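Local coordinates for acyl-CoA-binding domain-containing protein 1 (Oryza sativa Japonica Group, PDB 5H3G) that binds medium- and long-chain acyl-CoA esters with high affinity and may play a role in phospholipid biosynthesis, at residues V44-R48 against K59-W63. Residues are numbered along the deposited sequence; the frame is centred on the assembly and turned at random.
Sequences VNTAR and KWDAW
Residues 44-48 form an irregular loop that wraps round one side of the helical turn 59-63. Val44 and Arg48 have polyproline-like backbone angles and Thr46 is fully extended; Asn45 (phi/psi -119/35) makes the kink. Register is set by Val44 near Trp63 (CA-CA 6.4 Å) and Arg48 near Trp60 (CA-CA 6.6 Å). Both tryptophans direct their CA-CB bonds toward the loop with chi1 t, but chi2 differs: 101° in Trp60 and 7° in Trp63. Val44 packs between them: its CB makes a CH-pi contact 3.6 Å from the centroid of the Trp63 five-membered ring, and its CG2 lies 3.7 Å from Trp60 CD1. Arg48 CA makes a second CH-pi contact, 3.4 Å from the centroid of the Trp60 six-membered ring. Trp60 NE1 is shared between two weak hydrogen bonds, to Thr46 OG1 (3.0 Å) and Thr46 O (3.2 Å). Trp63 NE1 donates instead to Gly42 O, and Ala47 O accepts from Arg55 NH2. Val44 N donates to a water (2.9 Å to its O), which in turn donates to Trp63 O (2.9 Å). The extended Arg48 side chain, all t through chi3, forms a two-pronged salt bridge with Asp61: NE to OD1 and NH2 to OD2, both 2.9 Å. This surface contact joins the long loop after helix 26-41 to helix 57-64 of the four-helix acyl-CoA-binding fold. On helix 26-41, Trp63 touches Lys37, Gln38 and Val41, while Lys59 touches Tyr33; Lys59, Tyr33 and Lys37 all probably bind acyl-CoA.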
ATOM      1  N   VAL A  44       7.415  -9.700   4.520  1.00 17.97           N
ATOM      2  CA  VAL A  44       7.085  -9.675   5.939  1.00 18.17           C
ATOM      3  C   VAL A  44       7.954 -10.677   6.676  1.00 26.39           C
ATOM      4  O   VAL A  44       8.113 -11.828   6.251  1.00 24.43           O
ATOM      5  CB  VAL A  44       5.585  -9.935   6.156  1.00 20.97           C
ATOM      6  CG1 VAL A  44       5.168 -11.290   5.601  1.00 20.11           C
ATOM      7  CG2 VAL A  44       5.244  -9.828   7.634  1.00 21.62           C
ATOM      8  N   ASN A  45       8.537 -10.227   7.785  1.00 29.03           N
ATOM      9  CA  ASN A  45       9.546 -10.957   8.541  1.00 37.90           C
ATOM     10  C   ASN A  45       9.076 -11.252   9.961  1.00 37.73           C
ATOM     11  O   ASN A  45       9.874 -11.232  10.900  1.00 39.70           O
ATOM     12  CB  ASN A  45      10.855 -10.169   8.572  1.00 44.20           C
ATOM     13  CG  ASN A  45      10.693  -8.795   9.217  1.00 46.14           C
ATOM     14  OD1 ASN A  45       9.697  -8.102   8.995  1.00 41.14           O
ATOM     15  ND2 ASN A  45      11.668  -8.407  10.036  1.00 51.21           N
ATOM     16  N   THR A  46       7.783 -11.506  10.136  1.00 34.67           N
ATOM     17  CA  THR A  46       7.223 -11.867  11.430  1.00 38.54           C
ATOM     18  C   THR A  46       6.156 -12.931  11.232  1.00 37.49           C
ATOM     19  O   THR A  46       5.706 -13.192  10.112  1.00 33.24           O
ATOM     20  CB  THR A  46       6.632 -10.656  12.165  1.00 35.12           C
ATOM     21  OG1 THR A  46       5.816  -9.888  11.271  1.00 30.81           O
ATOM     22  CG2 THR A  46       7.728  -9.778  12.719  1.00 40.10           C
ATOM     23  N   ALA A  47       5.765 -13.562  12.333  1.00 33.50           N
ATOM     24  CA  ALA A  47       4.709 -14.558  12.288  1.00 31.34           C
ATOM     25  C   ALA A  47       3.350 -13.878  12.362  1.00 23.12           C
ATOM     26  O   ALA A  47       3.208 -12.788  12.921  1.00 25.93           O
ATOM     27  CB  ALA A  47       4.856 -15.559  13.435  1.00 37.21           C
ATOM     28  N   ARG A  48       2.355 -14.535  11.785  1.00 25.91           N
ATOM     29  CA  ARG A  48       1.017 -13.968  11.723  1.00 23.66           C
ATOM     30  C   ARG A  48       0.504 -13.679  13.129  1.00 28.67           C
ATOM     31  O   ARG A  48       0.568 -14.557  14.000  1.00 31.21           O
ATOM     32  CB  ARG A  48       0.071 -14.928  11.016  1.00 25.50           C
ATOM     33  CG  ARG A  48      -1.303 -14.343  10.780  1.00 22.94           C
ATOM     34  CD  ARG A  48      -2.222 -15.377  10.177  1.00 25.10           C
ATOM     35  NE  ARG A  48      -3.406 -14.763   9.600  1.00 21.11           N
ATOM     36  CZ  ARG A  48      -4.509 -15.425   9.281  1.00 22.76           C
ATOM     37  NH1 ARG A  48      -4.579 -16.734   9.492  1.00 26.61           N
ATOM     38  NH2 ARG A  48      -5.543 -14.782   8.761  1.00 24.12           N
ATOM     39  N   LYS A  59      -3.563  -5.904   8.979  1.00 13.85           N
ATOM     40  CA  LYS A  59      -2.402  -5.287   8.341  1.00 15.18           C
ATOM     41  C   LYS A  59      -1.350  -6.329   7.988  1.00 12.63           C
ATOM     42  O   LYS A  59      -0.812  -6.334   6.876  1.00 13.49           O
ATOM     43  CB  LYS A  59      -1.799  -4.217   9.252  1.00 16.15           C
ATOM     44  CG  LYS A  59      -2.577  -2.913   9.273  1.00 19.82           C
ATOM     45  CD  LYS A  59      -1.909  -1.872  10.174  1.00 23.06           C
ATOM     46  CE  LYS A  59      -2.483  -0.485   9.914  1.00 29.45           C
ATOM     47  NZ  LYS A  59      -1.922   0.555  10.832  1.00 30.61           N
ATOM     48  N   TRP A  60      -1.030  -7.215   8.931  1.00 16.57           N
ATOM     49  CA  TRP A  60      -0.039  -8.248   8.643  1.00 14.69           C
ATOM     50  C   TRP A  60      -0.479  -9.111   7.464  1.00 13.82           C
ATOM     51  O   TRP A  60       0.313  -9.396   6.555  1.00 15.71           O
ATOM     52  CB  TRP A  60       0.190  -9.094   9.889  1.00 16.02           C
ATOM     53  CG  TRP A  60       1.319 -10.077   9.768  1.00 15.93           C
ATOM     54  CD1 TRP A  60       2.580  -9.931  10.271  1.00 20.13           C
ATOM     55  CD2 TRP A  60       1.286 -11.368   9.140  1.00 16.44           C
ATOM     56  NE1 TRP A  60       3.337 -11.038   9.984  1.00 21.72           N
ATOM     57  CE2 TRP A  60       2.570 -11.934   9.287  1.00 20.40           C
ATOM     58  CE3 TRP A  60       0.303 -12.093   8.456  1.00 17.12           C
ATOM     59  CZ2 TRP A  60       2.893 -13.195   8.781  1.00 24.52           C
ATOM     60  CZ3 TRP A  60       0.625 -13.346   7.962  1.00 23.66           C
ATOM     61  CH2 TRP A  60       1.912 -13.882   8.123  1.00 21.54           C
ATOM     62  N   ASP A  61      -1.759  -9.489   7.435  1.00 13.54           N
ATOM     63  CA  ASP A  61      -2.280 -10.295   6.335  1.00 14.39           C
ATOM     64  C   ASP A  61      -2.155  -9.569   5.001  1.00 13.11           C
ATOM     65  O   ASP A  61      -1.852 -10.186   3.973  1.00 14.15           O
ATOM     66  CB  ASP A  61      -3.741 -10.664   6.595  1.00 16.36           C
ATOM     67  CG  ASP A  61      -3.896 -11.792   7.608  1.00 18.07           C
ATOM     68  OD1 ASP A  61      -2.901 -12.467   7.949  1.00 19.24           O
ATOM     69  OD2 ASP A  61      -5.036 -12.015   8.064  1.00 18.64           O
ATOM     70  N   ALA A  62      -2.392  -8.253   4.988  1.00 12.45           N
ATOM     71  CA  ALA A  62      -2.280  -7.518   3.736  1.00 12.11           C
ATOM     72  C   ALA A  62      -0.846  -7.530   3.230  1.00 12.41           C
ATOM     73  O   ALA A  62      -0.601  -7.582   2.020  1.00 15.63           O
ATOM     74  CB  ALA A  62      -2.770  -6.079   3.927  1.00 12.79           C
ATOM     75  N   TRP A  63       0.116  -7.474   4.146  1.00 12.73           N
ATOM     76  CA  TRP A  63       1.522  -7.483   3.765  1.00 13.20           C
ATOM     77  C   TRP A  63       1.942  -8.881   3.319  1.00 15.55           C
ATOM     78  O   TRP A  63       2.594  -9.047   2.282  1.00 15.43           O
ATOM     79  CB  TRP A  63       2.341  -6.985   4.959  1.00 13.57           C
ATOM     80  CG  TRP A  63       3.799  -6.811   4.777  1.00 14.21           C
ATOM     81  CD1 TRP A  63       4.522  -6.908   3.624  1.00 17.72           C
ATOM     82  CD2 TRP A  63       4.730  -6.485   5.812  1.00 15.42           C
ATOM     83  NE1 TRP A  63       5.858  -6.676   3.887  1.00 16.01           N
ATOM     84  CE2 TRP A  63       6.006  -6.413   5.224  1.00 16.43           C
ATOM     85  CE3 TRP A  63       4.604  -6.249   7.182  1.00 15.75           C
ATOM     86  CZ2 TRP A  63       7.149  -6.116   5.966  1.00 16.54           C
ATOM     87  CZ3 TRP A  63       5.741  -5.964   7.915  1.00 18.85           C
ATOM     88  CH2 TRP A  63       6.991  -5.898   7.306  1.00 17.63           C
TER
HETATM   89  O   HOH W   1       5.341  -9.956   2.459  1.00 17.05           O